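Local coordinates for protein phosphoribosylglycinamide synthetase (Anaerococcus prevotii, PDB 4DIM) that probably binds ATP and acts as an ATP-grasp ligase, perhaps a phosphoribosylglycinamide synthetase, at residues A[113-124]-A[269-277]. Numbering follows the deposited sequence.
Sequences MKEAFKKYNVNT and NEVYIIELT
Ile273 is held through both its backbone N and its backbone O by the loop that follows helix 110-120. Its N donates to Asn123 O (3.1 Å, N-H...O angle 170°), and its O accepts from Thr124 OG1 at 2.8 Å. The branched side chain between these bonds suits the tight inner part of the contact: it crosses that of Phe117 at about a right angle, CG2 meeting Phe117 CE2 at 3.9 Å, while CD1 reaches Val122 CG1. That same Val122 methyl sits over the centre of the Phe117 ring, and Ala249 of helix 236-253 also touches Ile273. Asn123 belongs to this close-fitting part too: its short side chain carries the amide ND2 to Val271 O at 3.1 Å, with the carbonyl oxygen near the amide plane.

The helix ends in a Schellman motif, with Asn121 in the positive-phi position that asparagine tolerates well, and the chain then turns to meet strand 270-277. This is an outermost strand of a large antiparallel sheet, and part of the ATP-grasp family region; the loop occupies its outer edge. Further along, a classic beta bulge at Ile274 and Glu275 faces Asp263.

Thr124 directs OG1 anti to its backbone N (chi1 -162°), where the hydroxyl gives its proton to Ile273 O and accepts from Lys114 NZ at 2.9 Å. A valine here would probably leave both the strand carbonyl and the lysine ammonium without this mate.

The looser side lies at the partly exposed margin, where Glu270 OE1 comes only to 3.5 Å from Asn123 ND2, its carboxylate almost perpendicular to the amide. Nearby, the partly exposed Tyr272 lays its ring edge against Thr124 N, CD1 approaching to 3.5 Å.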
HETATM    1  N   MSE A 113      -9.925  14.342  -2.228  1.00 88.68           N
HETATM    2  CA  MSE A 113      -8.868  14.196  -1.222  1.00 82.67           C
HETATM    3  C   MSE A 113      -8.170  15.515  -1.010  1.00 84.18           C
HETATM    4  O   MSE A 113      -7.973  15.936   0.124  1.00 85.89           O
HETATM    5  CB  MSE A 113      -7.826  13.133  -1.659  1.00 81.77           C
HETATM    6  CG  MSE A 113      -6.986  12.581  -0.500  1.00 86.11           C
HETATM    7 SE   MSE A 113      -5.320  11.693  -0.995  0.82 89.38          SE
HETATM    8  CE  MSE A 113      -4.419  13.157  -1.953  1.00 83.32           C
ATOM      9  N   LYS A 114      -7.804  16.181  -2.093  1.00 79.25           N
ATOM     10  CA  LYS A 114      -7.067  17.447  -2.021  1.00 79.35           C
ATOM     11  C   LYS A 114      -7.959  18.594  -1.525  1.00 88.61           C
ATOM     12  O   LYS A 114      -7.439  19.612  -1.057  1.00 91.77           O
ATOM     13  CB  LYS A 114      -6.453  17.785  -3.403  1.00 79.37           C
ATOM     14  CG  LYS A 114      -5.451  16.741  -3.901  1.00 95.67           C
ATOM     15  CD  LYS A 114      -4.000  17.074  -3.646  1.00107.79           C
ATOM     16  CE  LYS A 114      -3.065  16.193  -4.461  1.00124.16           C
ATOM     17  NZ  LYS A 114      -2.017  15.508  -3.641  1.00126.55           N
ATOM     18  N   GLU A 115      -9.287  18.440  -1.649  1.00 86.18           N
ATOM     19  CA  GLU A 115     -10.277  19.409  -1.190  1.00 88.34           C
ATOM     20  C   GLU A 115     -10.344  19.352   0.351  1.00 92.41           C
ATOM     21  O   GLU A 115     -10.447  20.377   1.020  1.00 94.54           O
ATOM     22  CB  GLU A 115     -11.652  19.105  -1.829  1.00 91.71           C
ATOM     23  CG  GLU A 115     -12.675  20.220  -1.664  1.00112.87           C
ATOM     24  CD  GLU A 115     -14.100  19.885  -2.072  1.00149.35           C
ATOM     25  OE1 GLU A 115     -14.557  18.752  -1.791  1.00156.67           O
ATOM     26  OE2 GLU A 115     -14.781  20.784  -2.618  1.00143.00           O
ATOM     27  N   ALA A 116     -10.292  18.139   0.895  1.00 86.48           N
ATOM     28  CA  ALA A 116     -10.280  17.906   2.329  1.00 87.28           C
ATOM     29  C   ALA A 116      -8.980  18.391   2.925  1.00 89.34           C
ATOM     30  O   ALA A 116      -8.977  19.011   3.977  1.00 92.86           O
ATOM     31  CB  ALA A 116     -10.466  16.425   2.615  1.00 88.16           C
ATOM     32  N   PHE A 117      -7.877  18.113   2.267  1.00 81.14           N
ATOM     33  CA  PHE A 117      -6.573  18.565   2.725  1.00 78.66           C
ATOM     34  C   PHE A 117      -6.470  20.080   2.728  1.00 85.45           C
ATOM     35  O   PHE A 117      -5.833  20.587   3.637  1.00 87.12           O
ATOM     36  CB  PHE A 117      -5.466  17.939   1.866  1.00 77.16           C
ATOM     37  CG  PHE A 117      -5.276  16.436   1.997  1.00 77.37           C
ATOM     38  CD1 PHE A 117      -5.961  15.703   2.968  1.00 82.18           C
ATOM     39  CD2 PHE A 117      -4.290  15.779   1.269  1.00 75.60           C
ATOM     40  CE1 PHE A 117      -5.713  14.329   3.134  1.00 82.13           C
ATOM     41  CE2 PHE A 117      -4.027  14.433   1.473  1.00 77.56           C
ATOM     42  CZ  PHE A 117      -4.753  13.711   2.386  1.00 76.44           C
ATOM     43  N   LYS A 118      -7.120  20.837   1.803  1.00 83.61           N
ATOM     44  CA  LYS A 118      -7.028  22.306   1.935  1.00 84.40           C
ATOM     45  C   LYS A 118      -7.847  22.764   3.145  1.00 89.16           C
ATOM     46  O   LYS A 118      -7.353  23.572   3.936  1.00 93.24           O
ATOM     47  CB  LYS A 118      -7.453  23.087   0.649  1.00 86.27           C
ATOM     48  CG  LYS A 118      -8.887  22.876   0.146  1.00108.33           C
ATOM     49  CD  LYS A 118      -9.417  24.048  -0.712  1.00130.71           C
ATOM     50  CE  LYS A 118      -8.509  24.563  -1.823  1.00141.87           C
ATOM     51  NZ  LYS A 118      -9.203  25.570  -2.690  1.00147.13           N
ATOM     52  N   LYS A 119      -9.044  22.170   3.326  1.00 82.82           N
ATOM     53  CA  LYS A 119     -10.017  22.482   4.377  1.00 85.20           C
ATOM     54  C   LYS A 119      -9.444  22.228   5.776  1.00 89.76           C
ATOM     55  O   LYS A 119      -9.590  23.061   6.673  1.00 91.31           O
ATOM     56  CB  LYS A 119     -11.280  21.624   4.169  1.00 87.34           C
ATOM     57  CG  LYS A 119     -12.395  21.900   5.143  1.00 93.54           C
ATOM     58  CD  LYS A 119     -13.468  20.825   5.100  1.00 92.80           C
ATOM     59  CE  LYS A 119     -14.436  21.007   6.247  1.00 98.01           C
ATOM     60  NZ  LYS A 119     -15.512  19.988   6.221  1.00119.74           N
ATOM     61  N   TYR A 120      -8.818  21.060   5.941  1.00 84.66           N
ATOM     62  CA  TYR A 120      -8.194  20.607   7.190  1.00 84.60           C
ATOM     63  C   TYR A 120      -6.693  20.946   7.248  1.00 89.32           C
ATOM     64  O   TYR A 120      -6.046  20.642   8.261  1.00 89.64           O
ATOM     65  CB  TYR A 120      -8.432  19.098   7.396  1.00 83.59           C
ATOM     66  CG  TYR A 120      -9.867  18.810   7.779  1.00 86.43           C
ATOM     67  CD1 TYR A 120     -10.327  19.065   9.063  1.00 91.35           C
ATOM     68  CD2 TYR A 120     -10.802  18.435   6.823  1.00 87.06           C
ATOM     69  CE1 TYR A 120     -11.669  18.912   9.398  1.00 94.61           C
ATOM     70  CE2 TYR A 120     -12.119  18.164   7.175  1.00 91.08           C
ATOM     71  CZ  TYR A 120     -12.562  18.448   8.456  1.00 99.73           C
ATOM     72  OH  TYR A 120     -13.879  18.311   8.826  1.00103.69           O
ATOM     73  N   ASN A 121      -6.163  21.651   6.219  1.00 85.24           N
ATOM     74  CA  ASN A 121      -4.795  22.150   6.192  1.00 84.54           C
ATOM     75  C   ASN A 121      -3.772  21.024   6.355  1.00 88.15           C
ATOM     76  O   ASN A 121      -2.958  21.017   7.283  1.00 88.61           O
ATOM     77  CB  ASN A 121      -4.602  23.235   7.293  1.00 85.43           C
ATOM     78  CG  ASN A 121      -3.286  23.980   7.187  1.00 95.94           C
ATOM     79  OD1 ASN A 121      -2.682  24.103   6.119  1.00 97.45           O
ATOM     80  ND2 ASN A 121      -2.792  24.465   8.281  1.00 94.97           N
ATOM     81  N   VAL A 122      -3.830  20.073   5.454  1.00 84.43           N
ATOM     82  CA  VAL A 122      -2.895  18.949   5.404  1.00 83.77           C
ATOM     83  C   VAL A 122      -1.908  19.238   4.298  1.00 82.79           C
ATOM     84  O   VAL A 122      -2.322  19.628   3.220  1.00 80.37           O
ATOM     85  CB  VAL A 122      -3.656  17.611   5.190  1.00 88.63           C
ATOM     86  CG1 VAL A 122      -2.704  16.465   4.818  1.00 87.24           C
ATOM     87  CG2 VAL A 122      -4.462  17.257   6.443  1.00 90.84           C
ATOM     88  N   ASN A 123      -0.617  19.056   4.562  1.00 80.86           N
ATOM     89  CA  ASN A 123       0.442  19.262   3.577  1.00 81.42           C
ATOM     90  C   ASN A 123       0.302  18.292   2.472  1.00 86.96           C
ATOM     91  O   ASN A 123       0.314  17.071   2.694  1.00 85.39           O
ATOM     92  CB  ASN A 123       1.835  19.089   4.171  1.00 88.25           C
ATOM     93  CG  ASN A 123       2.251  20.109   5.166  1.00 93.52           C
ATOM     94  OD1 ASN A 123       1.594  21.129   5.360  1.00 96.87           O
ATOM     95  ND2 ASN A 123       3.347  19.828   5.830  1.00 95.75           N
ATOM     96  N   THR A 124       0.135  18.834   1.283  1.00 87.08           N
ATOM     97  CA  THR A 124      -0.003  18.064   0.065  1.00 87.40           C
ATOM     98  C   THR A 124       0.290  18.995  -1.131  1.00 93.44           C
ATOM     99  O   THR A 124       0.187  20.223  -0.976  1.00 92.99           O
ATOM    100  CB  THR A 124      -1.441  17.502   0.018  1.00100.13           C
ATOM    101  OG1 THR A 124      -1.495  16.424  -0.925  1.00100.52           O
ATOM    102  CG2 THR A 124      -2.496  18.620  -0.317  1.00 99.29           C
ATOM    103  N   ASN A 269      12.668  19.924   4.486  1.00 93.31           N
ATOM    104  CA  ASN A 269      12.245  19.639   5.852  1.00 93.01           C
ATOM    105  C   ASN A 269      10.716  19.811   6.063  1.00 96.41           C
ATOM    106  O   ASN A 269      10.250  20.193   7.132  1.00 96.57           O
ATOM    107  CB  ASN A 269      13.071  20.463   6.873  1.00 94.53           C
ATOM    108  CG  ASN A 269      14.474  19.927   6.950  1.00115.99           C
ATOM    109  OD1 ASN A 269      14.682  18.714   7.132  1.00 97.59           O
ATOM    110  ND2 ASN A 269      15.469  20.779   6.712  1.00118.83           N
ATOM    111  N   GLU A 270       9.947  19.422   5.072  1.00 92.89           N
ATOM    112  CA  GLU A 270       8.498  19.418   5.162  1.00 91.59           C
ATOM    113  C   GLU A 270       8.049  18.241   4.415  1.00 91.68           C
ATOM    114  O   GLU A 270       8.682  17.880   3.417  1.00 90.48           O
ATOM    115  CB  GLU A 270       7.861  20.715   4.648  1.00 95.41           C
ATOM    116  CG  GLU A 270       7.911  21.858   5.665  1.00110.40           C
ATOM    117  CD  GLU A 270       7.343  21.576   7.046  1.00125.07           C
ATOM    118  OE1 GLU A 270       6.436  20.715   7.162  1.00132.13           O
ATOM    119  OE2 GLU A 270       7.839  22.193   8.018  1.00106.54           O
ATOM    120  N   VAL A 271       7.007  17.580   4.935  1.00 86.47           N
ATOM    121  CA  VAL A 271       6.522  16.336   4.350  1.00 83.04           C
ATOM    122  C   VAL A 271       5.148  16.564   3.816  1.00 83.64           C
ATOM    123  O   VAL A 271       4.398  17.364   4.344  1.00 81.69           O
ATOM    124  CB  VAL A 271       6.589  15.152   5.343  1.00 85.79           C
ATOM    125  CG1 VAL A 271       8.004  14.989   5.869  1.00 84.91           C
ATOM    126  CG2 VAL A 271       5.602  15.320   6.505  1.00 86.66           C
ATOM    127  N   TYR A 272       4.833  15.864   2.744  1.00 82.19           N
ATOM    128  CA  TYR A 272       3.562  15.974   2.027  1.00 80.90           C
ATOM    129  C   TYR A 272       3.005  14.603   1.743  1.00 82.26           C
ATOM    130  O   TYR A 272       3.775  13.694   1.411  1.00 78.87           O
ATOM    131  CB  TYR A 272       3.772  16.724   0.698  1.00 81.18           C
ATOM    132  CG  TYR A 272       4.385  18.092   0.873  1.00 84.13           C
ATOM    133  CD1 TYR A 272       3.592  19.235   0.888  1.00 87.47           C
ATOM    134  CD2 TYR A 272       5.761  18.254   0.957  1.00 84.60           C
ATOM    135  CE1 TYR A 272       4.149  20.495   1.072  1.00 90.24           C
ATOM    136  CE2 TYR A 272       6.331  19.510   1.127  1.00 87.57           C
ATOM    137  CZ  TYR A 272       5.520  20.629   1.218  1.00101.42           C
ATOM    138  OH  TYR A 272       6.061  21.895   1.401  1.00113.16           O
ATOM    139  N   ILE A 273       1.659  14.474   1.798  1.00 80.01           N
ATOM    140  CA  ILE A 273       0.964  13.227   1.510  1.00 78.37           C
ATOM    141  C   ILE A 273       0.613  13.208   0.075  1.00 83.51           C
ATOM    142  O   ILE A 273      -0.164  14.053  -0.366  1.00 84.57           O
ATOM    143  CB  ILE A 273      -0.308  13.095   2.379  1.00 82.64           C
ATOM    144  CG1 ILE A 273       0.071  13.058   3.870  1.00 82.08           C
ATOM    145  CG2 ILE A 273      -1.150  11.851   1.951  1.00 85.33           C
ATOM    146  CD1 ILE A 273      -0.938  12.946   4.714  1.00 86.01           C
ATOM    147  N   ILE A 274       1.095  12.195  -0.656  1.00 80.95           N
ATOM    148  CA  ILE A 274       0.730  12.006  -2.066  1.00 80.60           C
ATOM    149  C   ILE A 274      -0.566  11.167  -2.169  1.00 83.54           C
ATOM    150  O   ILE A 274      -1.500  11.607  -2.800  1.00 85.39           O
ATOM    151  CB  ILE A 274       1.865  11.330  -2.864  1.00 81.88           C
ATOM    152  CG1 ILE A 274       3.160  12.118  -2.771  1.00 82.41           C
ATOM    153  CG2 ILE A 274       1.440  11.163  -4.320  1.00 83.01           C
ATOM    154  CD1 ILE A 274       4.391  11.170  -2.880  1.00 90.58           C
ATOM    155  N   GLU A 275      -0.568   9.957  -1.596  1.00 78.41           N
ATOM    156  CA  GLU A 275      -1.676   8.998  -1.604  1.00 78.64           C
ATOM    157  C   GLU A 275      -1.911   8.454  -0.184  1.00 81.41           C
ATOM    158  O   GLU A 275      -0.972   8.323   0.591  1.00 80.09           O
ATOM    159  CB  GLU A 275      -1.425   7.791  -2.561  1.00 80.23           C
ATOM    160  CG  GLU A 275      -0.889   8.056  -3.955  1.00 94.66           C
ATOM    161  CD  GLU A 275      -1.812   8.778  -4.931  1.00137.86           C
ATOM    162  OE1 GLU A 275      -2.983   9.051  -4.572  1.00137.76           O
ATOM    163  OE2 GLU A 275      -1.362   9.062  -6.069  1.00134.35           O
ATOM    164  N   LEU A 276      -3.154   8.098   0.121  1.00 79.35           N
ATOM    165  CA  LEU A 276      -3.567   7.545   1.410  1.00 79.13           C
ATOM    166  C   LEU A 276      -4.739   6.579   1.200  1.00 83.31           C
ATOM    167  O   LEU A 276      -5.778   6.989   0.691  1.00 83.80           O
ATOM    168  CB  LEU A 276      -3.966   8.673   2.369  1.00 80.86           C
ATOM    169  CG  LEU A 276      -4.038   8.238   3.851  1.00 88.35           C
ATOM    170  CD1 LEU A 276      -3.357   9.253   4.805  1.00 89.82           C
ATOM    171  CD2 LEU A 276      -5.445   7.988   4.302  1.00 93.10           C
ATOM    172  N   THR A 277      -4.602   5.316   1.615  1.00 78.89           N
ATOM    173  CA  THR A 277      -5.685   4.330   1.458  1.00 78.19           C
ATOM    174  C   THR A 277      -5.961   3.642   2.825  1.00 80.09           C
ATOM    175  O   THR A 277      -5.043   3.426   3.585  1.00 80.92           O
ATOM    176  CB  THR A 277      -5.370   3.375   0.299  1.00 81.64           C
ATOM    177  OG1 THR A 277      -6.259   2.273   0.288  1.00 87.63           O
ATOM    178  CG2 THR A 277      -3.999   2.846   0.323  1.00 81.77           C
TER